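Local structure of putative p22 protein (Leishmania major, 1YQF) at residues 78-86 with 178-187; 119-130 with 142-151. The protein is of unknown function but belongs to the mitochondrial glycoprotein (MAM33) family and is a sequence homologue of human p32. All coordinates share one frame; numbering follows the deposited sequence.

Interaction 1: residues 78-86 with 178-187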
loop_
_atom_site.group_PDB
_atom_site.type_symbol
_atom_site.label_atom_id
_atom_site.label_comp_id
_atom_site.label_asym_id
_atom_site.label_seq_id
_atom_site.Cartn_x
_atom_site.Cartn_y
_atom_site.Cartn_z
ATOM N N VAL A 78 -2.610 -22.166 5.167
ATOM C CA VAL A 78 -1.339 -21.505 4.896
ATOM C C VAL A 78 -1.437 -20.897 3.505
ATOM O O VAL A 78 -1.503 -21.612 2.510
ATOM C CB VAL A 78 -0.154 -22.481 4.960
ATOM C CG1 VAL A 78 1.155 -21.755 4.658
ATOM C CG2 VAL A 78 -0.093 -23.153 6.328
ATOM N N ARG A 79 -1.451 -19.572 3.447
ATOM C CA ARG A 79 -1.677 -18.846 2.207
ATOM C C ARG A 79 -0.393 -18.200 1.716
ATOM O O ARG A 79 0.358 -17.620 2.489
ATOM C CB ARG A 79 -2.748 -17.781 2.433
ATOM C CG ARG A 79 -2.993 -16.868 1.243
ATOM C CD ARG A 79 -4.226 -16.009 1.404
ATOM N NE ARG A 79 -5.454 -16.804 1.465
ATOM C CZ ARG A 79 -6.628 -16.349 1.890
ATOM N NH1 ARG A 79 -6.750 -15.098 2.301
ATOM N NH2 ARG A 79 -7.692 -17.144 1.905
ATOM N N TYR A 80 -0.154 -18.301 0.416
ATOM C CA TYR A 80 1.008 -17.680 -0.206
ATOM C C TYR A 80 0.720 -17.322 -1.650
ATOM O O TYR A 80 -0.260 -17.779 -2.234
ATOM C CB TYR A 80 2.211 -18.616 -0.154
ATOM C CG TYR A 80 2.002 -19.914 -0.896
ATOM C CD1 TYR A 80 1.235 -20.933 -0.344
ATOM C CD2 TYR A 80 2.570 -20.124 -2.151
ATOM C CE1 TYR A 80 1.035 -22.126 -1.020
ATOM C CE2 TYR A 80 2.379 -21.320 -2.834
ATOM C CZ TYR A 80 1.610 -22.316 -2.262
ATOM O OH TYR A 80 1.407 -23.502 -2.928
ATOM N N SER A 81 1.603 -16.510 -2.216
ATOM C CA SER A 81 1.524 -16.108 -3.611
ATOM C C SER A 81 2.808 -16.540 -4.304
ATOM O O SER A 81 3.888 -16.499 -3.704
ATOM C CB SER A 81 1.346 -14.589 -3.716
ATOM O OG SER A 81 1.331 -14.163 -5.070
ATOM N N THR A 82 2.696 -16.953 -5.564
ATOM C CA THR A 82 3.866 -17.333 -6.355
ATOM C C THR A 82 4.413 -16.129 -7.123
ATOM O O THR A 82 5.360 -16.261 -7.896
ATOM C CB THR A 82 3.523 -18.473 -7.325
ATOM O OG1 THR A 82 2.504 -18.047 -8.250
ATOM C CG2 THR A 82 2.903 -19.648 -6.588
ATOM N N ASN A 83 3.799 -14.965 -6.914
ATOM C CA ASN A 83 4.318 -13.707 -7.442
ATOM C C ASN A 83 5.526 -13.275 -6.633
ATOM O O ASN A 83 5.587 -13.486 -5.417
ATOM C CB ASN A 83 3.257 -12.599 -7.394
ATOM C CG ASN A 83 2.361 -12.589 -8.619
ATOM O OD1 ASN A 83 2.808 -12.884 -9.729
ATOM N ND2 ASN A 83 1.089 -12.242 -8.422
ATOM N N GLN A 84 6.480 -12.659 -7.319
ATOM C CA GLN A 84 7.707 -12.188 -6.690
ATOM C C GLN A 84 7.824 -10.675 -6.847
ATOM O O GLN A 84 7.438 -10.112 -7.883
ATOM C CB GLN A 84 8.927 -12.889 -7.293
ATOM C CG GLN A 84 9.035 -12.771 -8.803
ATOM C CD GLN A 84 9.792 -13.925 -9.439
ATOM O OE1 GLN A 84 10.838 -14.343 -8.936
ATOM N NE2 GLN A 84 9.268 -14.437 -10.552
ATOM N N ASP A 85 8.345 -10.029 -5.805
ATOM C CA ASP A 85 8.543 -8.584 -5.801
ATOM C C ASP A 85 9.818 -8.255 -6.580
ATOM O O ASP A 85 10.810 -8.985 -6.485
ATOM C CB ASP A 85 8.650 -8.088 -4.353
ATOM C CG ASP A 85 8.285 -6.615 -4.199
ATOM O OD1 ASP A 85 8.037 -5.856 -5.162
ATOM O OD2 ASP A 85 8.245 -6.136 -3.043
ATOM N N SER A 86 9.783 -7.166 -7.351
ATOM C CA SER A 86 10.922 -6.735 -8.173
ATOM C C SER A 86 12.245 -6.701 -7.399
ATOM O O SER A 86 13.266 -7.196 -7.884
ATOM C CB SER A 86 10.650 -5.353 -8.777
ATOM O OG SER A 86 11.671 -4.982 -9.690
ATOM N N PHE A 178 8.455 -26.552 0.612
ATOM C CA PHE A 178 7.398 -26.803 -0.363
ATOM C C PHE A 178 7.010 -25.506 -1.061
ATOM O O PHE A 178 7.028 -25.435 -2.284
ATOM C CB PHE A 178 6.157 -27.407 0.294
ATOM C CG PHE A 178 4.957 -27.427 -0.608
ATOM C CD1 PHE A 178 4.844 -28.387 -1.602
ATOM C CD2 PHE A 178 3.955 -26.474 -0.481
ATOM C CE1 PHE A 178 3.742 -28.410 -2.447
ATOM C CE2 PHE A 178 2.853 -26.485 -1.327
ATOM C CZ PHE A 178 2.745 -27.454 -2.310
ATOM N N VAL A 179 6.663 -24.489 -0.274
ATOM C CA VAL A 179 6.238 -23.198 -0.809
ATOM C C VAL A 179 7.282 -22.627 -1.766
ATOM O O VAL A 179 6.937 -22.172 -2.856
ATOM C CB VAL A 179 5.956 -22.170 0.315
ATOM C CG1 VAL A 179 5.684 -20.775 -0.267
ATOM C CG2 VAL A 179 4.779 -22.618 1.166
ATOM N N VAL A 180 8.545 -22.649 -1.351
ATOM C CA VAL A 180 9.644 -22.148 -2.178
ATOM C C VAL A 180 9.710 -22.920 -3.495
ATOM O O VAL A 180 9.803 -22.323 -4.563
ATOM C CB VAL A 180 11.012 -22.263 -1.454
ATOM C CG1 VAL A 180 12.158 -21.833 -2.367
ATOM C CG2 VAL A 180 11.032 -21.418 -0.195
ATOM N N LEU A 181 9.658 -24.244 -3.399
ATOM C CA LEU A 181 9.738 -25.126 -4.563
ATOM C C LEU A 181 8.523 -24.992 -5.472
ATOM O O LEU A 181 8.646 -25.073 -6.692
ATOM C CB LEU A 181 9.880 -26.589 -4.123
ATOM C CG LEU A 181 11.243 -27.054 -3.603
ATOM C CD1 LEU A 181 11.154 -28.510 -3.166
ATOM C CD2 LEU A 181 12.344 -26.875 -4.643
ATOM N N TYR A 182 7.353 -24.798 -4.871
ATOM C CA TYR A 182 6.112 -24.667 -5.621
ATOM C C TYR A 182 6.075 -23.321 -6.332
ATOM O O TYR A 182 5.558 -23.217 -7.436
ATOM C CB TYR A 182 4.898 -24.806 -4.701
ATOM C CG TYR A 182 3.602 -25.006 -5.447
ATOM C CD1 TYR A 182 3.163 -26.278 -5.779
ATOM C CD2 TYR A 182 2.821 -23.920 -5.833
ATOM C CE1 TYR A 182 1.974 -26.469 -6.470
ATOM C CE2 TYR A 182 1.629 -24.100 -6.527
ATOM C CZ TYR A 182 1.212 -25.376 -6.841
ATOM O OH TYR A 182 0.035 -25.566 -7.524
ATOM N N SER A 183 6.643 -22.298 -5.700
ATOM C CA SER A 183 6.726 -20.974 -6.303
ATOM C C SER A 183 7.618 -20.980 -7.546
ATOM O O SER A 183 7.259 -20.384 -8.557
ATOM C CB SER A 183 7.234 -19.946 -5.294
ATOM O OG SER A 183 6.267 -19.724 -4.279
ATOM N N PHE A 184 8.766 -21.659 -7.470
ATOM C CA PHE A 184 9.670 -21.771 -8.616
ATOM C C PHE A 184 8.962 -22.478 -9.764
ATOM O O PHE A 184 9.048 -22.045 -10.908
ATOM C CB PHE A 184 10.952 -22.556 -8.273
ATOM C CG PHE A 184 11.916 -21.827 -7.361
ATOM C CD1 PHE A 184 12.125 -20.451 -7.463
ATOM C CD2 PHE A 184 12.640 -22.537 -6.407
ATOM C CE1 PHE A 184 13.027 -19.801 -6.615
ATOM C CE2 PHE A 184 13.542 -21.892 -5.561
ATOM C CZ PHE A 184 13.734 -20.525 -5.666
ATOM N N TRP A 185 8.261 -23.565 -9.446
ATOM C CA TRP A 185 7.546 -24.343 -10.452
ATOM C C TRP A 185 6.437 -23.523 -11.092
ATOM O O TRP A 185 6.363 -23.435 -12.309
ATOM C CB TRP A 185 6.953 -25.622 -9.849
ATOM C CG TRP A 185 5.996 -26.304 -10.785
ATOM C CD1 TRP A 185 6.316 -27.109 -11.837
ATOM C CD2 TRP A 185 4.568 -26.218 -10.768
ATOM N NE1 TRP A 185 5.175 -27.534 -12.475
ATOM C CE2 TRP A 185 4.087 -27.001 -11.839
ATOM C CE3 TRP A 185 3.639 -25.551 -9.955
ATOM C CZ2 TRP A 185 2.725 -27.145 -12.114
ATOM C CZ3 TRP A 185 2.283 -25.694 -10.231
ATOM C CH2 TRP A 185 1.841 -26.487 -11.302
ATOM N N ALA A 186 5.580 -22.936 -10.259
ATOM C CA ALA A 186 4.452 -22.130 -10.724
ATOM C C ALA A 186 4.903 -20.908 -11.512
ATOM O O ALA A 186 4.225 -20.493 -12.450
ATOM C CB ALA A 186 3.575 -21.701 -9.548
ATOM N N GLU A 187 6.047 -20.344 -11.138
ATOM C CA GLU A 187 6.588 -19.174 -11.828
ATOM C C GLU A 187 6.985 -19.533 -13.256
ATOM O O GLU A 187 6.800 -18.742 -14.170
ATOM C CB GLU A 187 7.794 -18.609 -11.072
ATOM C CG GLU A 187 8.566 -17.524 -11.815
ATOM C CD GLU A 187 7.712 -16.307 -12.135
ATOM O OE1 GLU A 187 7.006 -15.819 -11.219
ATOM O OE2 GLU A 187 7.753 -15.833 -13.297
#

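Interaction 2: residues 119-130 with 142-151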
loop_
_atom_site.group_PDB
_atom_site.type_symbol
_atom_site.label_atom_id
_atom_site.label_comp_id
_atom_site.label_asym_id
_atom_site.label_seq_id
_atom_site.Cartn_x
_atom_site.Cartn_y
_atom_site.Cartn_z
ATOM N N LEU A 119 9.193 -15.704 12.299
ATOM C CA LEU A 119 7.899 -15.184 12.710
ATOM C C LEU A 119 7.946 -13.667 12.776
ATOM O O LEU A 119 8.794 -13.097 13.459
ATOM C CB LEU A 119 7.562 -15.761 14.072
ATOM C CG LEU A 119 6.192 -15.525 14.683
ATOM C CD1 LEU A 119 5.063 -15.992 13.765
ATOM C CD2 LEU A 119 6.168 -16.259 16.013
ATOM N N ASN A 120 7.030 -13.014 12.068
ATOM C CA ASN A 120 7.021 -11.555 11.977
ATOM C C ASN A 120 5.807 -10.861 12.595
ATOM O O ASN A 120 5.885 -9.683 12.927
ATOM C CB ASN A 120 7.170 -11.135 10.514
ATOM C CG ASN A 120 8.558 -11.416 9.970
ATOM O OD1 ASN A 120 9.564 -11.119 10.617
ATOM N ND2 ASN A 120 8.618 -12.003 8.784
ATOM N N ASN A 121 4.692 -11.573 12.750
ATOM C CA ASN A 121 3.500 -10.979 13.355
ATOM C C ASN A 121 2.476 -12.025 13.765
ATOM O O ASN A 121 2.315 -13.030 13.090
ATOM C CB ASN A 121 2.841 -9.982 12.392
ATOM C CG ASN A 121 1.901 -9.021 13.103
ATOM O OD1 ASN A 121 2.340 -8.018 13.670
ATOM N ND2 ASN A 121 0.605 -9.335 13.093
ATOM N N ILE A 122 1.791 -11.768 14.875
ATOM C CA ILE A 122 0.705 -12.616 15.366
ATOM C C ILE A 122 -0.447 -11.723 15.797
ATOM O O ILE A 122 -0.265 -10.815 16.607
ATOM C CB ILE A 122 1.149 -13.444 16.581
ATOM C CG1 ILE A 122 2.405 -14.255 16.264
ATOM C CG2 ILE A 122 0.008 -14.368 17.034
ATOM C CD1 ILE A 122 3.002 -14.894 17.479
ATOM N N ARG A 123 -1.633 -11.999 15.270
ATOM C CA ARG A 123 -2.820 -11.213 15.575
ATOM C C ARG A 123 -4.057 -12.103 15.548
ATOM O O ARG A 123 -4.015 -13.197 15.007
ATOM C CB ARG A 123 -2.954 -10.098 14.544
ATOM C CG ARG A 123 -3.245 -10.609 13.146
ATOM C CD ARG A 123 -3.255 -9.534 12.110
ATOM N NE ARG A 123 -4.339 -8.590 12.362
ATOM C CZ ARG A 123 -4.611 -7.536 11.605
ATOM N NH1 ARG A 123 -3.881 -7.268 10.530
ATOM N NH2 ARG A 123 -5.627 -6.749 11.916
ATOM N N PHE A 124 -5.158 -11.623 16.115
ATOM C CA PHE A 124 -6.394 -12.397 16.189
ATOM C C PHE A 124 -7.588 -11.635 15.627
ATOM O O PHE A 124 -7.587 -10.406 15.592
ATOM C CB PHE A 124 -6.689 -12.777 17.631
ATOM C CG PHE A 124 -5.683 -13.705 18.233
ATOM C CD1 PHE A 124 -5.725 -15.063 17.960
ATOM C CD2 PHE A 124 -4.699 -13.223 19.086
ATOM C CE1 PHE A 124 -4.800 -15.924 18.523
ATOM C CE2 PHE A 124 -3.775 -14.078 19.648
ATOM C CZ PHE A 124 -3.825 -15.432 19.369
ATOM N N TYR A 125 -8.602 -12.389 15.199
ATOM C CA TYR A 125 -9.861 -11.850 14.689
ATOM C C TYR A 125 -11.022 -12.651 15.280
ATOM O O TYR A 125 -10.901 -13.853 15.489
ATOM C CB TYR A 125 -9.941 -11.967 13.167
ATOM C CG TYR A 125 -8.804 -11.354 12.380
ATOM C CD1 TYR A 125 -8.855 -10.029 11.959
ATOM C CD2 TYR A 125 -7.698 -12.115 12.016
ATOM C CE1 TYR A 125 -7.818 -9.473 11.218
ATOM C CE2 TYR A 125 -6.664 -11.569 11.268
ATOM C CZ TYR A 125 -6.727 -10.252 10.874
ATOM O OH TYR A 125 -5.691 -9.722 10.134
ATOM N N ASP A 126 -12.156 -11.994 15.516
ATOM C CA ASP A 126 -13.326 -12.671 16.081
ATOM C C ASP A 126 -13.937 -13.677 15.107
ATOM O O ASP A 126 -14.481 -14.693 15.536
ATOM C CB ASP A 126 -14.391 -11.656 16.506
ATOM C CG ASP A 126 -13.974 -10.840 17.715
ATOM O OD1 ASP A 126 -13.170 -11.255 18.581
ATOM O OD2 ASP A 126 -14.459 -9.699 17.855
ATOM N N GLU A 127 -13.842 -13.397 13.807
ATOM C CA GLU A 127 -14.435 -14.268 12.793
ATOM C C GLU A 127 -13.493 -14.582 11.626
ATOM O O GLU A 127 -12.665 -13.758 11.223
ATOM C CB GLU A 127 -15.751 -13.673 12.281
ATOM C CG GLU A 127 -15.625 -12.331 11.582
ATOM C CD GLU A 127 -16.973 -11.746 11.200
ATOM O OE1 GLU A 127 -17.821 -11.575 12.104
ATOM O OE2 GLU A 127 -17.187 -11.462 9.997
ATOM N N ALA A 128 -13.646 -15.794 11.098
ATOM C CA ALA A 128 -12.831 -16.312 9.999
ATOM C C ALA A 128 -12.861 -15.470 8.722
ATOM O O ALA A 128 -11.820 -15.255 8.109
ATOM C CB ALA A 128 -13.250 -17.747 9.681
ATOM N N ALA A 129 -14.044 -15.024 8.308
ATOM C CA ALA A 129 -14.179 -14.247 7.071
ATOM C C ALA A 129 -13.462 -12.903 7.181
ATOM O O ALA A 129 -12.896 -12.411 6.214
ATOM C CB ALA A 129 -15.639 -14.032 6.728
ATOM N N LEU A 130 -13.485 -12.322 8.373
ATOM C CA LEU A 130 -12.789 -11.069 8.627
ATOM C C LEU A 130 -11.285 -11.224 8.398
ATOM O O LEU A 130 -10.628 -10.315 7.896
ATOM C CB LEU A 130 -13.063 -10.609 10.060
ATOM C CG LEU A 130 -12.503 -9.262 10.516
ATOM C CD1 LEU A 130 -12.979 -8.128 9.624
ATOM C CD2 LEU A 130 -12.919 -9.016 11.955
ATOM N N ARG A 142 -9.455 -4.828 8.256
ATOM C CA ARG A 142 -8.392 -5.417 9.068
ATOM C C ARG A 142 -7.335 -4.383 9.460
ATOM O O ARG A 142 -6.783 -4.443 10.556
ATOM C CB ARG A 142 -7.708 -6.556 8.317
ATOM C CG ARG A 142 -8.509 -7.835 8.213
ATOM C CD ARG A 142 -7.654 -9.022 7.785
ATOM N NE ARG A 142 -7.185 -8.890 6.407
ATOM C CZ ARG A 142 -7.880 -9.247 5.327
ATOM N NH1 ARG A 142 -9.095 -9.773 5.436
ATOM N NH2 ARG A 142 -7.356 -9.075 4.120
ATOM N N ASN A 143 -7.069 -3.431 8.564
ATOM C CA ASN A 143 -6.070 -2.390 8.802
ATOM C C ASN A 143 -6.396 -1.518 10.020
ATOM O O ASN A 143 -5.498 -0.937 10.616
ATOM C CB ASN A 143 -5.914 -1.497 7.559
ATOM C CG ASN A 143 -5.106 -2.157 6.444
ATOM O OD1 ASN A 143 -4.419 -3.158 6.655
ATOM N ND2 ASN A 143 -5.186 -1.590 5.245
ATOM N N GLU A 144 -7.677 -1.434 10.380
ATOM C CA GLU A 144 -8.122 -0.639 11.525
ATOM C C GLU A 144 -8.057 -1.374 12.860
ATOM O O GLU A 144 -8.095 -0.735 13.909
ATOM C CB GLU A 144 -9.570 -0.193 11.325
ATOM C CG GLU A 144 -9.806 0.754 10.166
ATOM C CD GLU A 144 -11.231 1.277 10.157
ATOM O OE1 GLU A 144 -12.165 0.452 10.052
ATOM O OE2 GLU A 144 -11.418 2.508 10.275
ATOM N N LEU A 145 -8.022 -2.703 12.831
ATOM C CA LEU A 145 -8.020 -3.497 14.057
ATOM C C LEU A 145 -6.616 -3.593 14.659
ATOM O O LEU A 145 -5.624 -3.264 14.005
ATOM C CB LEU A 145 -8.560 -4.904 13.786
ATOM C CG LEU A 145 -9.953 -5.028 13.157
ATOM C CD1 LEU A 145 -10.309 -6.485 12.947
ATOM C CD2 LEU A 145 -11.020 -4.360 14.000
ATOM N N TYR A 146 -6.551 -4.057 15.906
ATOM C CA TYR A 146 -5.285 -4.270 16.605
ATOM C C TYR A 146 -4.490 -5.387 15.938
ATOM O O TYR A 146 -4.942 -6.526 15.890
ATOM C CB TYR A 146 -5.546 -4.637 18.067
ATOM C CG TYR A 146 -4.311 -4.976 18.872
ATOM C CD1 TYR A 146 -3.265 -4.064 19.015
ATOM C CD2 TYR A 146 -4.199 -6.207 19.514
ATOM C CE1 TYR A 146 -2.132 -4.378 19.773
ATOM C CE2 TYR A 146 -3.079 -6.526 20.268
ATOM C CZ TYR A 146 -2.050 -5.613 20.398
ATOM O OH TYR A 146 -0.945 -5.950 21.148
ATOM N N THR A 147 -3.300 -5.054 15.443
ATOM C CA THR A 147 -2.466 -6.004 14.713
ATOM C C THR A 147 -1.513 -6.796 15.606
ATOM O O THR A 147 -0.685 -7.550 15.103
ATOM C CB THR A 147 -1.651 -5.275 13.615
ATOM O OG1 THR A 147 -0.775 -4.299 14.205
ATOM C CG2 THR A 147 -2.566 -4.471 12.690
ATOM N N GLY A 148 -1.621 -6.628 16.921
ATOM C CA GLY A 148 -0.774 -7.351 17.852
ATOM C C GLY A 148 0.463 -6.559 18.238
ATOM O O GLY A 148 0.733 -5.515 17.655
ATOM N N PRO A 149 1.230 -7.066 19.202
ATOM C CA PRO A 149 2.441 -6.385 19.676
ATOM C C PRO A 149 3.596 -6.586 18.704
ATOM O O PRO A 149 3.521 -7.458 17.847
ATOM C CB PRO A 149 2.738 -7.108 20.990
ATOM C CG PRO A 149 2.289 -8.501 20.724
ATOM C CD PRO A 149 1.036 -8.356 19.886
ATOM N N LEU A 150 4.643 -5.781 18.835
ATOM C CA LEU A 150 5.853 -5.967 18.041
ATOM C C LEU A 150 6.572 -7.240 18.484
ATOM O O LEU A 150 6.918 -7.392 19.657
ATOM C CB LEU A 150 6.772 -4.756 18.173
ATOM C CG LEU A 150 6.158 -3.429 17.721
ATOM C CD1 LEU A 150 7.138 -2.283 17.945
ATOM C CD2 LEU A 150 5.735 -3.502 16.257
ATOM N N VAL A 151 6.774 -8.149 17.533
ATOM C CA VAL A 151 7.345 -9.469 17.807
ATOM C C VAL A 151 8.784 -9.396 18.333
ATOM O O VAL A 151 9.192 -10.243 19.127
ATOM C CB VAL A 151 7.266 -10.368 16.546
ATOM C CG1 VAL A 151 8.105 -11.611 16.696
ATOM C CG2 VAL A 151 5.822 -10.766 16.282
HETATM O O HOH W 1 5.248 -7.821 14.865
HETATM O O HOH W 2 1.581 -5.423 15.132
HETATM O O HOH W 3 2.188 -9.203 16.260
HETATM O O HOH W 4 -6.590 -8.188 14.554
HETATM O O HOH W 5 -3.940 -5.372 8.111
HETATM O O HOH W 6 -4.758 -9.249 17.545
#

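Interaction 1: residues 78-86 with 178-187
Val179 O, in the helix residue that packs on Tyr80, takes two bonds from Ser183. The backbone N of Ser183 gives the usual helical bond. Its hydroxyl OG adds a second at 2.9 Å, from the opposite face of the carbonyl. OG lies beside its own backbone N (chi1 -69°), which folds it back along the helix. The hydroxyl gives its proton within the helix; across the contact it packs by Thr82, OG 4.0 Å from Thr82 CA.

The Tyr80 ring is the main plug between strand and helix. Val179 CG1 sits over one of its faces in a CH-pi contact, 4.1 Å from the ring centroid. Tyr182 CD2 meets the same ring at its edge. The two tyrosine side chains cross at about a right angle, and Tyr80 OH ends over the Tyr182 ring face, 3.3 Å from CD2. Phe65, on strand 64-71, packs edge-to-face with Tyr182.

At the end of the strand, Ser81 OG accepts from Asn83 N, 3.2 Å away, in an ST turn. Thr82 turns its methyl CG2 to Ala186 CB at 3.7 Å. Further out, Gln84 and Glu187 cross at about a right angle, and Gln84 NE2 lies 2.7 Å from Glu187 OE1. Glu187 OE2 is hydrogen-bonded to Tyr146 OH of the second subunit.

A helix packed on an antiparallel sheet is consistent with the fold of the p32 family: strand 74-81 is an inner strand, and strand 78-81 and helix 178-187 run at 36° to each other. No clear hydrogen bond joins the two segments, and the buried Tyr80 OH has no polar partner. The helix is therefore seated here mainly by the fit of rings and methyls, with polar groups gathered at the subunit boundary.

Interaction 2: residues 119-130 with 142-151
Arg123 and Arg142 are both bent at their third torsion (chi3 -64° and -68°), and each bend turns the guanidinium onto a backbone carbonyl of the other segment. Arg123 NH2 donates to Arg142 O at 2.9 Å, nearly straight at 161°. The acceptor lies in the guanidinium plane. Leu145 N reaches Arg142 O from the opposite face, so this carbonyl takes two bonds. In return, Arg142 NH1 donates to Leu130 O at 2.9 Å, from above the carbonyl plane. Arg123 NH1 and Arg142 NE stay 5.5 Å apart, and Glu139 makes a salt bridge with Arg142.

Thr147 CG2 covers one face of the Arg123 guanidinium, 3.8 Å from CZ. Two waters and Leu145 CB lie at its edge. Beside it, Leu130 CD2 and Leu145 CD1 meet tip to tip at 3.8 Å, and the same Leu145 methyl touches the edge of the Tyr125 ring. Tyr125 OH is bonded to Gln107.

Strand 116-125 is the last strand of the antiparallel sheet within this chain. A classic beta bulge at Asn120 and Asn121, opposite Asp109, interrupts its regular pairing. Residues 145-150 run past its outer side as a loop, not as another strand, and water fills in for direct backbone pairing. One water joins Ile122 N to Pro149 O, and another joins Phe124 N to Tyr146 O. A direct side-chain bond also runs from Asn121 ND2 to Thr147 O, 3.0 Å long and in both the amide and the carbonyl plane. Gly148 CA passes 3.7 Å from Ile122 O, which also accepts from Trp194 of the third subunit. At the far end, Val151 CG2 packs 3.5 Å from Asn120 O.

Both contacts reach the same antiparallel sheet, and interaction 2 is nested within the chain loop closed by interaction 1. Interaction 1 is buried near the centre of the chain, on an inner strand. Interaction 2 is only partly buried, at one of the two edge strands of the sheet within this chain. Their centres are 23 Å apart and they do not touch. The chemistry follows the position: aromatic and methyl packing in interaction 1, arginine-to-carbonyl bonds and bridging waters in interaction 2. The trimer brings the two regions together between chains. Asn83 of interaction 1 hydrogen-bonds with Leu145 and Thr147 of a neighbouring subunit, so the loop of interaction 2 docks beside the turn of interaction 1.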